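Local coordinates for protein subclass B3 metallo-beta-lactamase (Sphingobium indicum, PDB 7LUU) that probably hydrolyses beta-lactam antibiotics, as a subclass B3 metallo-beta-lactamase whose two zinc ions sit in an active site that includes a glutamic acid ligand, at residues R63-S68 with A211-R216; R216-V221 with C260-S265. All blocks are in the same frame, centred on the assembly; numbering follows the deposited sequence.

Contact 1. Residues R63-S68 with A211-R216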
ATOM      1  N   ARG A  63     -16.171  -7.013   5.403  1.00 18.62           N
ATOM      2  CA  ARG A  63     -15.274  -7.683   6.357  1.00 15.55           C
ATOM      3  C   ARG A  63     -14.461  -8.721   5.599  1.00 21.92           C
ATOM      4  O   ARG A  63     -15.004  -9.454   4.751  1.00 25.03           O
ATOM      5  CB  ARG A  63     -16.065  -8.375   7.487  1.00 20.72           C
ATOM      6  CG  ARG A  63     -15.165  -9.121   8.497  1.00 24.27           C
ATOM      7  CD  ARG A  63     -16.024 -10.144   9.341  1.00 30.09           C
ATOM      8  NE  ARG A  63     -17.207  -9.478   9.846  1.00 25.81           N
ATOM      9  CZ  ARG A  63     -17.205  -8.616  10.844  1.00 31.14           C
ATOM     10  NH1 ARG A  63     -16.079  -8.329  11.471  1.00 37.49           N
ATOM     11  NH2 ARG A  63     -18.342  -8.036  11.237  1.00 41.72           N
ATOM     12  N   VAL A  64     -13.152  -8.746   5.843  1.00 16.59           N
ATOM     13  CA  VAL A  64     -12.267  -9.759   5.290  1.00 15.28           C
ATOM     14  C   VAL A  64     -12.320 -10.980   6.184  1.00 18.19           C
ATOM     15  O   VAL A  64     -12.701 -12.075   5.761  1.00 18.88           O
ATOM     16  CB  VAL A  64     -10.829  -9.223   5.189  1.00 15.19           C
ATOM     17  CG1 VAL A  64      -9.831 -10.265   4.657  1.00 18.61           C
ATOM     18  CG2 VAL A  64     -10.761  -8.052   4.158  1.00 16.34           C
ATOM     19  N   PHE A  65     -11.941 -10.789   7.436  1.00 17.08           N
ATOM     20  CA  PHE A  65     -11.967 -11.867   8.402  1.00 17.68           C
ATOM     21  C   PHE A  65     -11.812 -11.192   9.758  1.00 17.10           C
ATOM     22  O   PHE A  65     -11.052 -10.233   9.896  1.00 16.88           O
ATOM     23  CB  PHE A  65     -10.826 -12.867   8.174  1.00 19.04           C
ATOM     24  CG  PHE A  65     -10.917 -14.070   9.031  1.00 24.01           C
ATOM     25  CD1 PHE A  65     -11.819 -15.081   8.700  1.00 22.91           C
ATOM     26  CD2 PHE A  65     -10.099 -14.225  10.149  1.00 23.53           C
ATOM     27  CE1 PHE A  65     -11.917 -16.234   9.484  1.00 26.17           C
ATOM     28  CE2 PHE A  65     -10.191 -15.418  10.951  1.00 23.20           C
ATOM     29  CZ  PHE A  65     -11.118 -16.368  10.641  1.00 23.23           C
ATOM     30  N   GLY A  66     -12.570 -11.648  10.731  1.00 20.30           N
ATOM     31  CA  GLY A  66     -12.256 -11.096  12.052  1.00 19.04           C
ATOM     32  C   GLY A  66     -12.564  -9.632  12.109  1.00 21.58           C
ATOM     33  O   GLY A  66     -13.558  -9.159  11.581  1.00 24.86           O
ATOM     34  N   ASN A  67     -11.576  -8.920  12.648  0.58 18.55           N
ATOM     35  CA  ASN A  67     -11.567  -7.500  12.892  0.58 18.62           C
ATOM     36  C   ASN A  67     -11.129  -6.677  11.691  0.58 17.99           C
ATOM     37  O   ASN A  67     -10.954  -5.472  11.827  0.58 16.09           O
ATOM     38  CB  ASN A  67     -10.641  -7.207  14.098  0.58 21.61           C
ATOM     39  CG  ASN A  67      -9.081  -7.494  13.850  0.58 27.29           C
ATOM     40  OD1 ASN A  67      -8.617  -8.069  12.859  0.58 14.81           O
ATOM     41  ND2 ASN A  67      -8.291  -7.128  14.870  0.58 29.07           N
ATOM     42  N   SER A  68     -10.945  -7.301  10.528  1.00 15.31           N
ATOM     43  CA  SER A  68     -10.251  -6.648   9.429  1.00 13.57           C
ATOM     44  C   SER A  68     -11.214  -6.507   8.269  1.00 15.51           C
ATOM     45  O   SER A  68     -11.945  -7.463   7.933  1.00 16.35           O
ATOM     46  CB  SER A  68      -9.025  -7.548   9.013  1.00 14.54           C
ATOM     47  OG  SER A  68      -8.067  -7.512  10.113  1.00 16.06           O
ATOM     48  N   ALA A 211      -5.753 -11.901  12.060  1.00 17.10           N
ATOM     49  CA  ALA A 211      -7.149 -11.581  12.319  1.00 18.50           C
ATOM     50  C   ALA A 211      -7.809 -12.847  12.809  1.00 18.48           C
ATOM     51  O   ALA A 211      -7.537 -13.933  12.277  1.00 20.24           O
ATOM     52  CB  ALA A 211      -7.849 -11.039  11.051  1.00 19.10           C
ATOM     53  N   CYS A 212      -8.609 -12.730  13.878  1.00 19.67           N
ATOM     54  CA  CYS A 212      -9.148 -13.922  14.507  1.00 20.41           C
ATOM     55  C   CYS A 212     -10.660 -13.856  14.591  1.00 20.96           C
ATOM     56  O   CYS A 212     -11.224 -12.784  14.749  1.00 24.42           O
ATOM     57  CB  CYS A 212      -8.581 -14.116  15.936  1.00 21.85           C
ATOM     58  SG  CYS A 212      -6.747 -14.185  15.907  1.00 28.64           S
ATOM     59  N   GLU A 213     -11.286 -15.038  14.512  1.00 27.86           N
ATOM     60  CA  GLU A 213     -12.717 -15.217  14.793  1.00 27.49           C
ATOM     61  C   GLU A 213     -12.785 -16.357  15.779  1.00 26.82           C
ATOM     62  O   GLU A 213     -12.485 -17.494  15.400  1.00 29.90           O
ATOM     63  CB  GLU A 213     -13.508 -15.536  13.528  1.00 26.05           C
ATOM     64  CG  GLU A 213     -13.597 -14.280  12.584  1.00 25.75           C
ATOM     65  CD  GLU A 213     -14.360 -14.499  11.291  1.00 35.03           C
ATOM     66  OE1 GLU A 213     -14.982 -15.599  11.140  1.00 34.61           O
ATOM     67  OE2 GLU A 213     -14.367 -13.595  10.406  1.00 30.71           O
ATOM     68  N   GLY A 214     -13.153 -16.038  17.019  1.00 29.48           N
ATOM     69  CA  GLY A 214     -13.124 -17.019  18.090  1.00 35.67           C
ATOM     70  C   GLY A 214     -11.714 -17.541  18.239  1.00 34.91           C
ATOM     71  O   GLY A 214     -10.751 -16.771  18.416  1.00 39.46           O
ATOM     72  N   LYS A 215     -11.559 -18.852  18.072  1.00 36.93           N
ATOM     73  CA  LYS A 215     -10.253 -19.460  18.224  1.00 34.74           C
ATOM     74  C   LYS A 215      -9.521 -19.637  16.904  1.00 35.34           C
ATOM     75  O   LYS A 215      -8.429 -20.209  16.895  1.00 39.71           O
ATOM     76  CB  LYS A 215     -10.385 -20.803  18.944  1.00 36.66           C
ATOM     77  CG  LYS A 215     -11.013 -20.693  20.319  1.00 43.77           C
ATOM     78  CD  LYS A 215     -11.472 -22.071  20.788  1.00 47.11           C
ATOM     79  CE  LYS A 215     -11.957 -22.065  22.226  1.00 47.48           C
ATOM     80  NZ  LYS A 215     -12.230 -23.460  22.711  1.00 54.90           N
ATOM     81  N   ARG A 216     -10.061 -19.166  15.785  1.00 27.23           N
ATOM     82  CA  ARG A 216      -9.399 -19.393  14.501  1.00 27.82           C
ATOM     83  C   ARG A 216      -8.781 -18.085  14.045  1.00 27.42           C
ATOM     84  O   ARG A 216      -9.451 -17.056  14.119  1.00 27.41           O
ATOM     85  CB  ARG A 216     -10.380 -19.889  13.441  1.00 33.49           C
ATOM     86  CG  ARG A 216     -11.103 -21.172  13.885  1.00 45.15           C
ATOM     87  CD  ARG A 216     -11.582 -21.971  12.668  1.00 60.59           C
ATOM     88  NE  ARG A 216     -12.401 -21.151  11.768  1.00 63.05           N
ATOM     89  CZ  ARG A 216     -12.035 -20.740  10.554  1.00 65.77           C
ATOM     90  NH1 ARG A 216     -10.843 -21.080  10.045  1.00 68.01           N
ATOM     91  NH2 ARG A 216     -12.883 -20.011   9.839  1.00 61.71           N
TER
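Phe65 and Gly66 meet Ala211, Cys212 and Glu213 where strands 63-65 and 211-213 cross at 87°, their axes 7.9 Å apart, with Gly66 and Cys212 nearest by CA. The Phe65 ring carries much of the contact. Its CG stands anti to the backbone N (chi1 -173°), and the ring reaches over to the other segment. The Glu213 carboxylate lies over one ring face, the two planes only 11° apart and CD 3.5 Å above the ring plane, displaced toward the rim. Glu213 CG adds a CH-pi contact over the same ring, 3.9 Å from its centroid. At the ring edge CE2 approaches Ala211 O at 3.3 Å, and Arg216 O also lies near the ring plane. Phe65 CZ sits over one face of the Arg216 guanidinium.

The carboxylate is fixed by a nearly straight hydrogen bond from Gly66 N to Glu213 OE2, 2.7 Å long, on the anti lone pair. Gly66, with positive phi and no side chain, lets its CA come to 3.3 Å from Cys212 O. Its own carbonyl O accepts from Arg63 NH1 at 2.7 Å, in the guanidinium plane. Ala211 CB packs against Asn67 OD1 (3.6 Å) and Ser68 OG; Ser68 OG itself donates to Asn67 OD1 and is hydrogen-bonded to Trp209 NE1.

Both segments contain type II' beta turns, Phe65 to Ser68 and Glu213 to Arg216, and Val64 and Phe65 opposite Ser68 form a classic beta bulge. The contact thus packs the hairpin turn of one sheet across the hairpin end of the other, in the alpha-beta-beta-alpha sandwich of the metallo-beta-lactamase fold.

Contact 2. Residues R216-V221 with C260-S265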
ATOM      1  N   ARG A 216     -10.061 -19.166  15.785  1.00 27.23           N
ATOM      2  CA  ARG A 216      -9.399 -19.393  14.501  1.00 27.82           C
ATOM      3  C   ARG A 216      -8.781 -18.085  14.045  1.00 27.42           C
ATOM      4  O   ARG A 216      -9.451 -17.056  14.119  1.00 27.41           O
ATOM      5  CB  ARG A 216     -10.380 -19.889  13.441  1.00 33.49           C
ATOM      6  CG  ARG A 216     -11.103 -21.172  13.885  1.00 45.15           C
ATOM      7  CD  ARG A 216     -11.582 -21.971  12.668  1.00 60.59           C
ATOM      8  NE  ARG A 216     -12.401 -21.151  11.768  1.00 63.05           N
ATOM      9  CZ  ARG A 216     -12.035 -20.740  10.554  1.00 65.77           C
ATOM     10  NH1 ARG A 216     -10.843 -21.080  10.045  1.00 68.01           N
ATOM     11  NH2 ARG A 216     -12.883 -20.011   9.839  1.00 61.71           N
ATOM     12  N   CYS A 217      -7.492 -18.123  13.698  1.00 22.64           N
ATOM     13  CA  CYS A 217      -6.814 -16.924  13.251  1.00 21.22           C
ATOM     14  C   CYS A 217      -6.287 -17.149  11.848  1.00 23.24           C
ATOM     15  O   CYS A 217      -5.939 -18.268  11.469  1.00 24.86           O
ATOM     16  CB  CYS A 217      -5.634 -16.518  14.101  1.00 32.99           C
ATOM     17  SG  CYS A 217      -6.138 -16.202  15.885  1.00 36.29           S
ATOM     18  N   LYS A 218      -6.252 -16.065  11.086  1.00 21.10           N
ATOM     19  CA  LYS A 218      -5.685 -16.100   9.735  1.00 19.40           C
ATOM     20  C   LYS A 218      -4.630 -15.024   9.631  1.00 19.87           C
ATOM     21  O   LYS A 218      -4.834 -13.900  10.108  1.00 20.09           O
ATOM     22  CB  LYS A 218      -6.693 -15.832   8.638  1.00 20.67           C
ATOM     23  CG  LYS A 218      -7.702 -16.978   8.492  1.00 22.31           C
ATOM     24  CD  LYS A 218      -8.597 -16.666   7.240  1.00 23.63           C
ATOM     25  CE  LYS A 218      -9.780 -17.607   7.092  1.00 33.41           C
ATOM     26  NZ  LYS A 218      -9.184 -18.896   6.628  1.00 39.50           N
ATOM     27  N   ALA A 219      -3.538 -15.352   8.982  1.00 17.49           N
ATOM     28  CA  ALA A 219      -2.459 -14.418   8.721  1.00 16.61           C
ATOM     29  C   ALA A 219      -2.766 -13.606   7.469  1.00 19.53           C
ATOM     30  O   ALA A 219      -2.855 -14.180   6.363  1.00 17.48           O
ATOM     31  CB  ALA A 219      -1.170 -15.198   8.511  1.00 20.04           C
ATOM     32  N   ILE A 220      -2.978 -12.289   7.628  1.00 15.02           N
ATOM     33  CA  ILE A 220      -3.316 -11.432   6.492  1.00 14.31           C
ATOM     34  C   ILE A 220      -2.052 -10.675   6.072  1.00 15.41           C
ATOM     35  O   ILE A 220      -1.273 -10.171   6.914  1.00 14.67           O
ATOM     36  CB  ILE A 220      -4.426 -10.427   6.872  1.00 15.57           C
ATOM     37  CG1 ILE A 220      -5.687 -11.226   7.325  1.00 18.12           C
ATOM     38  CG2 ILE A 220      -4.756  -9.559   5.700  1.00 16.25           C
ATOM     39  CD1 ILE A 220      -6.868 -10.224   7.681  1.00 20.80           C
ATOM     40  N   VAL A 221      -1.864 -10.530   4.759  1.00 13.27           N
ATOM     41  CA  VAL A 221      -0.777  -9.741   4.220  1.00 12.73           C
ATOM     42  C   VAL A 221      -1.386  -8.665   3.332  1.00 13.49           C
ATOM     43  O   VAL A 221      -2.092  -9.002   2.382  1.00 14.61           O
ATOM     44  CB  VAL A 221       0.154 -10.620   3.369  1.00 14.04           C
ATOM     45  CG1 VAL A 221       1.260  -9.765   2.692  1.00 13.56           C
ATOM     46  CG2 VAL A 221       0.812 -11.645   4.308  1.00 14.84           C
ATOM     47  N   CYS A 260       0.753 -16.455   5.064  1.00 19.77           N
ATOM     48  CA  CYS A 260      -0.059 -15.668   4.149  1.00 19.11           C
ATOM     49  C   CYS A 260      -1.293 -16.493   3.832  1.00 20.63           C
ATOM     50  O   CYS A 260      -1.396 -17.202   2.803  1.00 24.91           O
ATOM     51  CB  CYS A 260       0.775 -15.401   2.901  1.00 17.48           C
ATOM     52  SG  CYS A 260      -0.161 -14.613   1.539  1.00 22.80           S
ATOM     53  N   ASP A 261      -2.255 -16.442   4.758  1.00 15.75           N
ATOM     54  CA  ASP A 261      -3.531 -17.074   4.520  1.00 17.12           C
ATOM     55  C   ASP A 261      -4.435 -16.205   3.653  1.00 15.55           C
ATOM     56  O   ASP A 261      -5.358 -16.711   2.979  1.00 16.02           O
ATOM     57  CB  ASP A 261      -4.228 -17.285   5.844  1.00 18.96           C
ATOM     58  CG  ASP A 261      -3.548 -18.333   6.699  1.00 23.28           C
ATOM     59  OD1 ASP A 261      -3.232 -19.439   6.169  1.00 21.71           O
ATOM     60  OD2 ASP A 261      -3.247 -17.986   7.885  1.00 21.15           O
ATOM     61  N   ILE A 262      -4.243 -14.878   3.730  1.00 15.15           N
ATOM     62  CA  ILE A 262      -5.053 -13.956   2.969  1.00 14.18           C
ATOM     63  C   ILE A 262      -4.088 -12.937   2.387  1.00 15.52           C
ATOM     64  O   ILE A 262      -3.250 -12.408   3.131  1.00 14.46           O
ATOM     65  CB  ILE A 262      -6.096 -13.273   3.856  1.00 14.46           C
ATOM     66  CG1 ILE A 262      -7.170 -14.283   4.215  1.00 16.85           C
ATOM     67  CG2 ILE A 262      -6.760 -12.031   3.093  1.00 17.50           C
ATOM     68  CD1 ILE A 262      -8.180 -13.673   5.250  1.00 17.19           C
ATOM     69  N   LEU A 263      -4.220 -12.653   1.077  1.00 13.40           N
ATOM     70  CA  LEU A 263      -3.382 -11.649   0.399  1.00 13.53           C
ATOM     71  C   LEU A 263      -4.280 -10.535  -0.103  1.00 12.75           C
ATOM     72  O   LEU A 263      -5.215 -10.783  -0.888  1.00 12.72           O
ATOM     73  CB  LEU A 263      -2.648 -12.315  -0.795  1.00 13.15           C
ATOM     74  CG  LEU A 263      -1.974 -11.286  -1.727  1.00 14.16           C
ATOM     75  CD1 LEU A 263      -0.860 -10.495  -0.993  1.00 18.55           C
ATOM     76  CD2 LEU A 263      -1.456 -11.985  -2.959  1.00 15.33           C
ATOM     77  N   ILE A 264      -4.028  -9.317   0.365  1.00 12.57           N
ATOM     78  CA  ILE A 264      -4.673  -8.109  -0.191  1.00 13.64           C
ATOM     79  C   ILE A 264      -3.594  -7.378  -0.955  1.00 14.37           C
ATOM     80  O   ILE A 264      -2.590  -7.006  -0.356  1.00 16.47           O
ATOM     81  CB  ILE A 264      -5.218  -7.198   0.918  1.00 12.69           C
ATOM     82  CG1 ILE A 264      -6.307  -7.905   1.731  1.00 13.53           C
ATOM     83  CG2 ILE A 264      -5.799  -5.887   0.276  1.00 14.78           C
ATOM     84  CD1 ILE A 264      -6.541  -7.243   3.105  1.00 14.13           C
ATOM     85  N   SER A 265      -3.776  -7.183  -2.272  1.00 12.32           N
ATOM     86  CA  SER A 265      -2.761  -6.474  -3.097  1.00 11.97           C
ATOM     87  C   SER A 265      -3.151  -4.991  -3.211  1.00 12.97           C
ATOM     88  O   SER A 265      -4.305  -4.690  -3.473  1.00 13.85           O
ATOM     89  CB  SER A 265      -2.772  -7.140  -4.504  1.00 15.19           C
ATOM     90  OG  SER A 265      -2.029  -6.352  -5.413  1.00 21.68           O
TER
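The beta-alpha-beta unit of strand 216-223, helix 242-257 and strand 262-265 brings Ile220 and Val221 beside Ile262 and Leu263 as parallel neighbours, the short axes 4.8 Å apart and 16° from parallel. Val221 N donates to Ile262 O at 2.8 Å, and Val221 O accepts from Ile264 N. At the entry to strand 262-265, Ala219 O takes two donors, Asp261 N at 2.8 Å and Ile262 N at 3.1 Å. The Asp261 side chain extends the pairing: chi1 -69° sets CG anti to the carbonyl carbon, on the side of Ala219, and OD2 accepts from Ala219 N at 2.9 Å and 175° through its anti lone pair.

These strands lie within the six-stranded mixed sheet of the lactamase fold, and their side chains alternate between its faces. On one, Ile220 and Ile262 lie side by side, pointing the same way, while Ile220 CG2 meets Ile264 CD1 at 3.9 Å. The aliphatic chain of Lys218 crosses Ile262 at about a right angle, CD against CD1 at 3.6 Å. On the other face, Val221 CG2 touches Cys260 CB at 4.0 Å; Cys260 is disulfide-bonded to Cys283 of helix 282-300, which also packs against Leu263.

Contacts 1 and 2 lie in series along the chain, their centres about 10 Å apart, and share Arg216. Strands 205-213 and 216-223 are sheet neighbours joined by the turn of contact 1. The Cys212 SG to Cys217 SG disulfide (2.1 Å) ties the strands together beside it, and Ala211 O to Lys218 N (2.8 Å) is a probable hydrogen bond between them. Side chains also connect the contacts: Phe65 and Lys218 form a cation-pi pair, CE1 to CE 3.5 Å, and Ala211 CB packs on Ile220 CD1. Contact 1 lies away from the metal sites, whereas contact 2 runs toward them: the Ile264 side chain is about 9 Å from that of zinc ligand His267 and about 13 Å from a zinc ion.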